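Local coordinates for nitrogenase molybdenum-iron protein alpha chain (Clostridium pasteurianum, PDB 4WES) that forms, with the beta chain, the molybdenum-iron component of nitrogenase, which reduces dinitrogen to ammonium at an iron-molybdenum-sulfur cluster, at residues Met352-Leu355 against Lys356-Val360; Ser265-Tyr268 against Ile269-Met273. All coordinates share one frame; numbering follows the deposited sequence.

Contact 1. Residues Met352-Leu355 against Lys356-Val360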
ATOM      1  N   MET A 352      -0.117 -30.629 -24.946  1.00  9.27           N
ATOM      2  CA  MET A 352      -0.264 -30.468 -26.396  1.00  9.87           C
ATOM      3  C   MET A 352      -1.703 -30.570 -26.866  1.00  9.46           C
ATOM      4  O   MET A 352      -2.112 -29.815 -27.767  1.00 10.19           O
ATOM      5  CB  MET A 352       0.583 -31.509 -27.121  1.00  9.87           C
ATOM      6  CG  MET A 352       2.051 -31.125 -27.140  1.00  9.79           C
ATOM      7  SD  MET A 352       3.065 -32.362 -27.955  1.00 11.41           S
ATOM      8  CE  MET A 352       4.609 -31.463 -28.062  1.00 11.10           C
ATOM      9  N   ASN A 353      -2.488 -31.518 -26.337  1.00 10.07           N
ATOM     10  CA  ASN A 353      -3.824 -31.691 -26.884  1.00  9.57           C
ATOM     11  C   ASN A 353      -4.735 -30.495 -26.605  1.00  9.61           C
ATOM     12  O   ASN A 353      -5.599 -30.176 -27.416  1.00 10.33           O
ATOM     13  CB  ASN A 353      -4.471 -33.006 -26.425  1.00 10.35           C
ATOM     14  CG  ASN A 353      -5.027 -32.963 -24.997  1.00 10.79           C
ATOM     15  OD1 ASN A 353      -6.162 -32.558 -24.772  1.00 10.50           O
ATOM     16  ND2 ASN A 353      -4.239 -33.375 -24.032  1.00 12.92           N
ATOM     17  N   MET A 354      -4.486 -29.809 -25.483  1.00  9.49           N
ATOM     18  CA  MET A 354      -5.257 -28.629 -25.140  1.00  9.63           C
ATOM     19  C   MET A 354      -4.937 -27.516 -26.135  1.00  9.27           C
ATOM     20  O   MET A 354      -5.840 -26.881 -26.707  1.00 10.13           O
ATOM     21  CB  MET A 354      -4.958 -28.224 -23.701  1.00 10.23           C
ATOM     22  CG  MET A 354      -5.761 -27.015 -23.273  1.00 11.06           C
ATOM     23  SD  MET A 354      -6.097 -26.924 -21.529  1.00 11.45           S
ATOM     24  CE  MET A 354      -4.457 -27.075 -20.806  1.00 13.22           C
ATOM     25  N   LEU A 355      -3.654 -27.270 -26.382  1.00  9.15           N
ATOM     26  CA  LEU A 355      -3.279 -26.260 -27.378  1.00  9.28           C
ATOM     27  C   LEU A 355      -3.865 -26.580 -28.748  1.00 10.43           C
ATOM     28  O   LEU A 355      -4.381 -25.686 -29.438  1.00 10.60           O
ATOM     29  CB  LEU A 355      -1.769 -26.130 -27.455  1.00  9.52           C
ATOM     30  CG  LEU A 355      -1.126 -25.537 -26.195  1.00 10.70           C
ATOM     31  CD1 LEU A 355       0.381 -25.528 -26.329  1.00 12.74           C
ATOM     32  CD2 LEU A 355      -1.624 -24.139 -25.900  1.00 11.83           C
ATOM     33  N   LYS A 356      -3.814 -27.855 -29.135  1.00 10.29           N
ATOM     34  CA  LYS A 356      -4.333 -28.221 -30.444  1.00 10.19           C
ATOM     35  C   LYS A 356      -5.840 -27.957 -30.528  1.00 10.59           C
ATOM     36  O   LYS A 356      -6.321 -27.453 -31.545  1.00 11.29           O
ATOM     37  CB  LYS A 356      -4.054 -29.690 -30.737  1.00 11.33           C
ATOM     38  CG  LYS A 356      -4.433 -30.089 -32.156  1.00 15.41           C
ATOM     39  CD  LYS A 356      -3.971 -31.489 -32.506  1.00 20.49           C
ATOM     40  CE  LYS A 356      -4.418 -31.871 -33.916  1.00 29.31           C
ATOM     41  NZ  LYS A 356      -4.177 -33.323 -34.124  1.00 45.13           N
ATOM     42  N   SER A 357      -6.581 -28.260 -29.469  1.00 10.25           N
ATOM     43  CA  SER A 357      -7.998 -27.959 -29.446  1.00 10.97           C
ATOM     44  C   SER A 357      -8.305 -26.474 -29.553  1.00 11.89           C
ATOM     45  O   SER A 357      -9.331 -26.096 -30.143  1.00 14.50           O
ATOM     46  CB  SER A 357      -8.661 -28.511 -28.182  1.00 11.05           C
ATOM     47  OG  SER A 357      -8.655 -29.921 -28.175  1.00 13.47           O
ATOM     48  N   PHE A 358      -7.409 -25.624 -29.058  1.00 10.31           N
ATOM     49  CA  PHE A 358      -7.557 -24.178 -29.165  1.00  9.85           C
ATOM     50  C   PHE A 358      -7.136 -23.643 -30.555  1.00 10.66           C
ATOM     51  O   PHE A 358      -7.251 -22.442 -30.808  1.00 12.00           O
ATOM     52  CB  PHE A 358      -6.685 -23.457 -28.122  1.00 10.41           C
ATOM     53  CG  PHE A 358      -7.062 -23.664 -26.659  1.00 10.08           C
ATOM     54  CD1 PHE A 358      -8.181 -24.394 -26.246  1.00 10.96           C
ATOM     55  CD2 PHE A 358      -6.270 -23.088 -25.703  1.00 10.44           C
ATOM     56  CE1 PHE A 358      -8.448 -24.506 -24.893  1.00 11.99           C
ATOM     57  CE2 PHE A 358      -6.532 -23.208 -24.367  1.00 11.08           C
ATOM     58  CZ  PHE A 358      -7.627 -23.926 -23.954  1.00 10.98           C
ATOM     59  N   GLY A 359      -6.671 -24.530 -31.427  1.00 10.77           N
ATOM     60  CA  GLY A 359      -6.215 -24.127 -32.751  1.00 11.25           C
ATOM     61  C   GLY A 359      -4.799 -23.607 -32.789  1.00 11.04           C
ATOM     62  O   GLY A 359      -4.417 -22.951 -33.763  1.00 12.79           O
ATOM     63  N   VAL A 360      -4.024 -23.880 -31.728  1.00 10.28           N
ATOM     64  CA  VAL A 360      -2.635 -23.444 -31.624  1.00 10.56           C
ATOM     65  C   VAL A 360      -1.735 -24.563 -32.152  1.00 10.86           C
ATOM     66  O   VAL A 360      -1.939 -25.727 -31.867  1.00 13.67           O
ATOM     67  CB  VAL A 360      -2.293 -23.095 -30.185  1.00 10.19           C
ATOM     68  CG1 VAL A 360      -0.807 -22.804 -30.010  1.00 11.79           C
ATOM     69  CG2 VAL A 360      -3.128 -21.913 -29.706  1.00 11.29           C
TER
HETATM   70  O   HOH W   1      -8.211 -31.015 -25.726  1.00 10.98           O
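The ring of Phe358 has Met354 on one of its faces. Both residues belong to the C-terminal turn of helix 352-357, which ends in a Schellman motif. CG of Met354 sits over that face, 4.1 Å from the ring centroid of Phe358. The carbonyl O of Met354 lies on the same side, 3.4 Å above the ring plane and shifted toward the CG end of Phe358. SD of Met354 stands obliquely to the ring, a Met-aromatic contact. Leu355 O is also oblique to it. Phe330 meets the ring at a slant, and Val496 and Phe499 of helix 492-507 touch both Met354 and Phe358.

Gly359 turns the chain with a positive phi of 83°. Its N bonds back to Lys356 O at 2.9 Å, and Val360 N reaches over the turn to Leu355 O, also at 2.9 Å. Phe358 N bonds mainly to Met354 O and only weakly to Leu355 O. The hydrophobic pair usual for this motif is present: CB of Leu355 and CB of Val360 are 4.1 Å apart.

Met354 CG swings away from its own backbone N (chi1 -179°). This lays the side chain beside that of Phe358, both pointing the same way.

On the more exposed side, Asn353 and Ser357 are one turn apart. The Asn353 amide is held by Ile287, whose O accepts from ND2, and weakly by Gly291 N at OD1. One water donates to Asn353 OD1 at 2.7 Å and hydrogen-bonds Ser357 OG, also at 2.7 Å.

Contact 2. Residues Ser265-Tyr268 against Ile269-Met273; sequences SINY and IAEMM. With ICS (iron-sulfur-molybdenum cluster with interstitial carbon), chain F.
Asn267 and Glu271 lie side by side, one helical turn apart, with amide and carboxylate planes 82° from each other. Asn267 OD1 and Glu271 OE2 are both acceptors, 3.5 Å apart. Arg378 serves both: NH2 donates to Asn267 OD1, and NH1 forms a salt bridge with Glu271 OE2. A water donates to Asn267 OD1 at 2.7 Å and, weakly, to Glu271 OE1. Asn267 ND2 turns back to His263 O, and this ND2 lies 4.0 Å above the plane of the Tyr268 ring, toward its rim. Tyr268 OH bonds Arg264 NH2.

Ile266 leaves helical angles (phi -128°), and the backbone is regular from Asn267 on. Ala270 N still binds Ile266 O, Glu271 N binds Asn267 O almost straight (170°), and Met272 N binds Tyr268 O. One bond is missing here: Ser265 O and Ile269 N are 6.1 Å apart, and the amide of Asn190 satisfies both, through ND2 and OD1.

Tyr268 CB meets Met272 CE at 4.1 Å. Ser265 OG bonds Tyr216 OH. Ser265 OG lies 3.7 Å from ICS S2A. The helix follows strand 257-260 and cluster ligand Cys262, so its first turn borders the metal site, in a beta-alpha-beta unit of a parallel sheet.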
ATOM      1  N   SER A 265       8.554 -39.399 -13.718  1.00  8.46           N
ATOM      2  CA  SER A 265       8.885 -39.395 -12.314  1.00  8.63           C
ATOM      3  C   SER A 265       8.419 -40.632 -11.559  1.00  8.08           C
ATOM      4  O   SER A 265       8.964 -40.913 -10.489  1.00  9.64           O
ATOM      5  CB  SER A 265       8.303 -38.175 -11.588  1.00  8.72           C
ATOM      6  OG  SER A 265       6.879 -38.221 -11.540  1.00  8.77           O
ATOM      7  N   ILE A 266       7.433 -41.371 -12.090  1.00  8.69           N
ATOM      8  CA  ILE A 266       6.769 -42.402 -11.290  1.00  9.25           C
ATOM      9  C   ILE A 266       6.716 -43.748 -11.947  1.00  9.94           C
ATOM     10  O   ILE A 266       6.186 -44.715 -11.354  1.00 10.13           O
ATOM     11  CB  ILE A 266       5.324 -41.957 -10.869  1.00  9.24           C
ATOM     12  CG1 ILE A 266       4.906 -42.469  -9.488  1.00 10.18           C
ATOM     13  CG2 ILE A 266       4.332 -42.241 -11.968  1.00  9.42           C
ATOM     14  CD1 ILE A 266       5.759 -41.939  -8.348  1.00 11.41           C
ATOM     15  N   ASN A 267       7.198 -43.875 -13.187  1.00  9.83           N
ATOM     16  CA  ASN A 267       7.068 -45.145 -13.893  1.00  9.92           C
ATOM     17  C   ASN A 267       7.779 -46.281 -13.159  1.00 10.24           C
ATOM     18  O   ASN A 267       7.394 -47.442 -13.302  1.00 10.88           O
ATOM     19  CB  ASN A 267       7.505 -45.095 -15.370  1.00 10.39           C
ATOM     20  CG  ASN A 267       9.009 -44.988 -15.582  1.00 10.76           C
ATOM     21  OD1 ASN A 267       9.625 -45.984 -15.962  1.00 13.56           O
ATOM     22  ND2 ASN A 267       9.582 -43.814 -15.365  1.00 11.08           N
ATOM     23  N   TYR A 268       8.814 -45.944 -12.390  1.00 10.18           N
ATOM     24  CA  TYR A 268       9.539 -46.951 -11.609  1.00 10.40           C
ATOM     25  C   TYR A 268       8.555 -47.691 -10.679  1.00 10.13           C
ATOM     26  O   TYR A 268       8.476 -48.932 -10.679  1.00 10.81           O
ATOM     27  CB  TYR A 268      10.656 -46.325 -10.768  1.00 10.25           C
ATOM     28  CG  TYR A 268      11.488 -45.305 -11.531  1.00  9.96           C
ATOM     29  CD1 TYR A 268      12.582 -45.676 -12.297  1.00 11.61           C
ATOM     30  CD2 TYR A 268      11.181 -43.950 -11.445  1.00 10.38           C
ATOM     31  CE1 TYR A 268      13.302 -44.724 -13.009  1.00 10.92           C
ATOM     32  CE2 TYR A 268      11.890 -43.017 -12.153  1.00 10.16           C
ATOM     33  CZ  TYR A 268      12.961 -43.397 -12.916  1.00 11.12           C
ATOM     34  OH  TYR A 268      13.734 -42.469 -13.612  1.00 11.10           O
ATOM     35  N   ILE A 269       7.812 -46.921  -9.896  1.00 10.09           N
ATOM     36  CA  ILE A 269       6.759 -47.459  -9.011  1.00  9.63           C
ATOM     37  C   ILE A 269       5.638 -48.139  -9.786  1.00  9.87           C
ATOM     38  O   ILE A 269       5.152 -49.200  -9.366  1.00 10.50           O
ATOM     39  CB  ILE A 269       6.259 -46.375  -8.048  1.00  9.48           C
ATOM     40  CG1 ILE A 269       7.226 -46.243  -6.873  1.00 10.29           C
ATOM     41  CG2 ILE A 269       4.862 -46.664  -7.533  1.00 10.10           C
ATOM     42  CD1 ILE A 269       7.055 -44.989  -6.062  1.00 11.65           C
ATOM     43  N   ALA A 270       5.224 -47.578 -10.924  1.00  9.73           N
ATOM     44  CA  ALA A 270       4.189 -48.234 -11.712  1.00 10.96           C
ATOM     45  C   ALA A 270       4.615 -49.638 -12.102  1.00 10.55           C
ATOM     46  O   ALA A 270       3.862 -50.613 -11.956  1.00 11.25           O
ATOM     47  CB  ALA A 270       3.832 -47.424 -12.938  1.00 10.99           C
ATOM     48  N   GLU A 271       5.836 -49.762 -12.609  1.00 10.52           N
ATOM     49  CA  GLU A 271       6.381 -51.065 -12.980  1.00 11.10           C
ATOM     50  C   GLU A 271       6.465 -52.001 -11.781  1.00 11.52           C
ATOM     51  O   GLU A 271       6.080 -53.183 -11.864  1.00 11.94           O
ATOM     52  CB  GLU A 271       7.766 -50.892 -13.576  1.00 12.04           C
ATOM     53  CG  GLU A 271       7.879 -50.220 -14.932  1.00 13.70           C
ATOM     54  CD  GLU A 271       9.329 -49.972 -15.378  1.00 15.39           C
ATOM     55  OE1 GLU A 271      10.279 -50.279 -14.607  1.00 16.74           O
ATOM     56  OE2 GLU A 271       9.527 -49.469 -16.500  1.00 17.45           O
ATOM     57  N   MET A 272       7.030 -51.508 -10.692  1.00 10.89           N
ATOM     58  CA  MET A 272       7.254 -52.368  -9.528  1.00 11.72           C
ATOM     59  C   MET A 272       5.958 -52.810  -8.877  1.00 11.66           C
ATOM     60  O   MET A 272       5.873 -53.929  -8.375  1.00 11.87           O
ATOM     61  CB  MET A 272       8.199 -51.717  -8.517  1.00 11.06           C
ATOM     62  CG  MET A 272       9.608 -51.604  -9.058  1.00 13.20           C
ATOM     63  SD  MET A 272      10.846 -51.002  -7.897  1.00 13.99           S
ATOM     64  CE  MET A 272      10.473 -49.254  -7.882  1.00 13.69           C
ATOM     65  N   MET A 273       4.941 -51.949  -8.860  1.00 11.13           N
ATOM     66  CA  MET A 273       3.647 -52.346  -8.316  1.00 11.78           C
ATOM     67  C   MET A 273       2.999 -53.427  -9.176  1.00 12.54           C
ATOM     68  O   MET A 273       2.320 -54.320  -8.663  1.00 12.71           O
ATOM     69  CB  MET A 273       2.729 -51.150  -8.129  1.00 10.87           C
ATOM     70  CG  MET A 273       3.164 -50.239  -7.013  1.00 11.53           C
ATOM     71  SD  MET A 273       2.014 -48.890  -6.677  1.00 11.67           S
ATOM     72  CE  MET A 273       0.718 -49.773  -5.822  1.00 13.49           C
TER
HETATM   73 FE1  ICS F 602       6.763 -34.991 -13.652  1.00  8.52          FE
HETATM   74 MO1  ICS F 602       8.882 -28.434 -12.692  1.00  7.47          MO
HETATM   75 FE2  ICS F 602       8.780 -33.467 -12.826  1.00  8.08          FE
HETATM   76 FE3  ICS F 602       6.261 -32.731 -12.318  1.00  8.15          FE
HETATM   77 FE4  ICS F 602       7.192 -32.689 -14.806  1.00  8.18          FE
HETATM   78 FE5  ICS F 602       8.006 -30.263 -14.465  1.00  7.79          FE
HETATM   79 FE6  ICS F 602       9.531 -31.029 -12.461  1.00  7.80          FE
HETATM   80 FE7  ICS F 602       7.088 -30.297 -12.001  1.00  7.73          FE
HETATM   81  CX  ICS F 602       7.795 -31.772 -13.191  1.00  8.35           C
HETATM   82  S1A ICS F 602       8.656 -34.460 -14.854  1.00  8.76           S
HETATM   83  S1B ICS F 602      10.176 -29.727 -14.150  1.00  7.90           S
HETATM   84  S2A ICS F 602       7.318 -34.592 -11.501  1.00  8.61           S
HETATM   85  S2B ICS F 602      10.713 -32.794 -11.953  1.00  8.23           S
HETATM   86  S3A ICS F 602       7.308 -31.150 -16.417  1.00  8.42           S
HETATM   87  S3B ICS F 602       8.873 -29.785 -10.741  1.00  7.64           S
HETATM   88  S4A ICS F 602       5.126 -33.439 -14.149  1.00  8.70           S
HETATM   89  S4B ICS F 602       6.705 -28.711 -13.509  1.00  7.77           S
HETATM   90  S5A ICS F 602       5.359 -31.194 -10.970  1.00  8.36           S
HETATM   91  O   HOH W   2      11.447 -47.608 -14.825  1.00 28.96           O

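In the fold
From the N terminus, contact 2 comes first, in helix 263-277 between strands 257-260 and 281-283. Contact 1 follows in helix 352-357, between strands 338-343 and 361-367. The two are in series and neither nest nor cross. Each is local and closes no long loop. Their centres are 29 Å apart and their nearest atoms about 17 Å. They serve different sheets: contact 2 belongs to the parallel sheet of strands 235-239, 209-215, 257-260 and 281-283, contact 1 to the mixed one. Contact 2 reaches the iron-molybdenum cluster through Ser265. Contact 1 stands back from it, with the Met352 side chain about 12 Å away, and its turn leads the chain into strand 361-367.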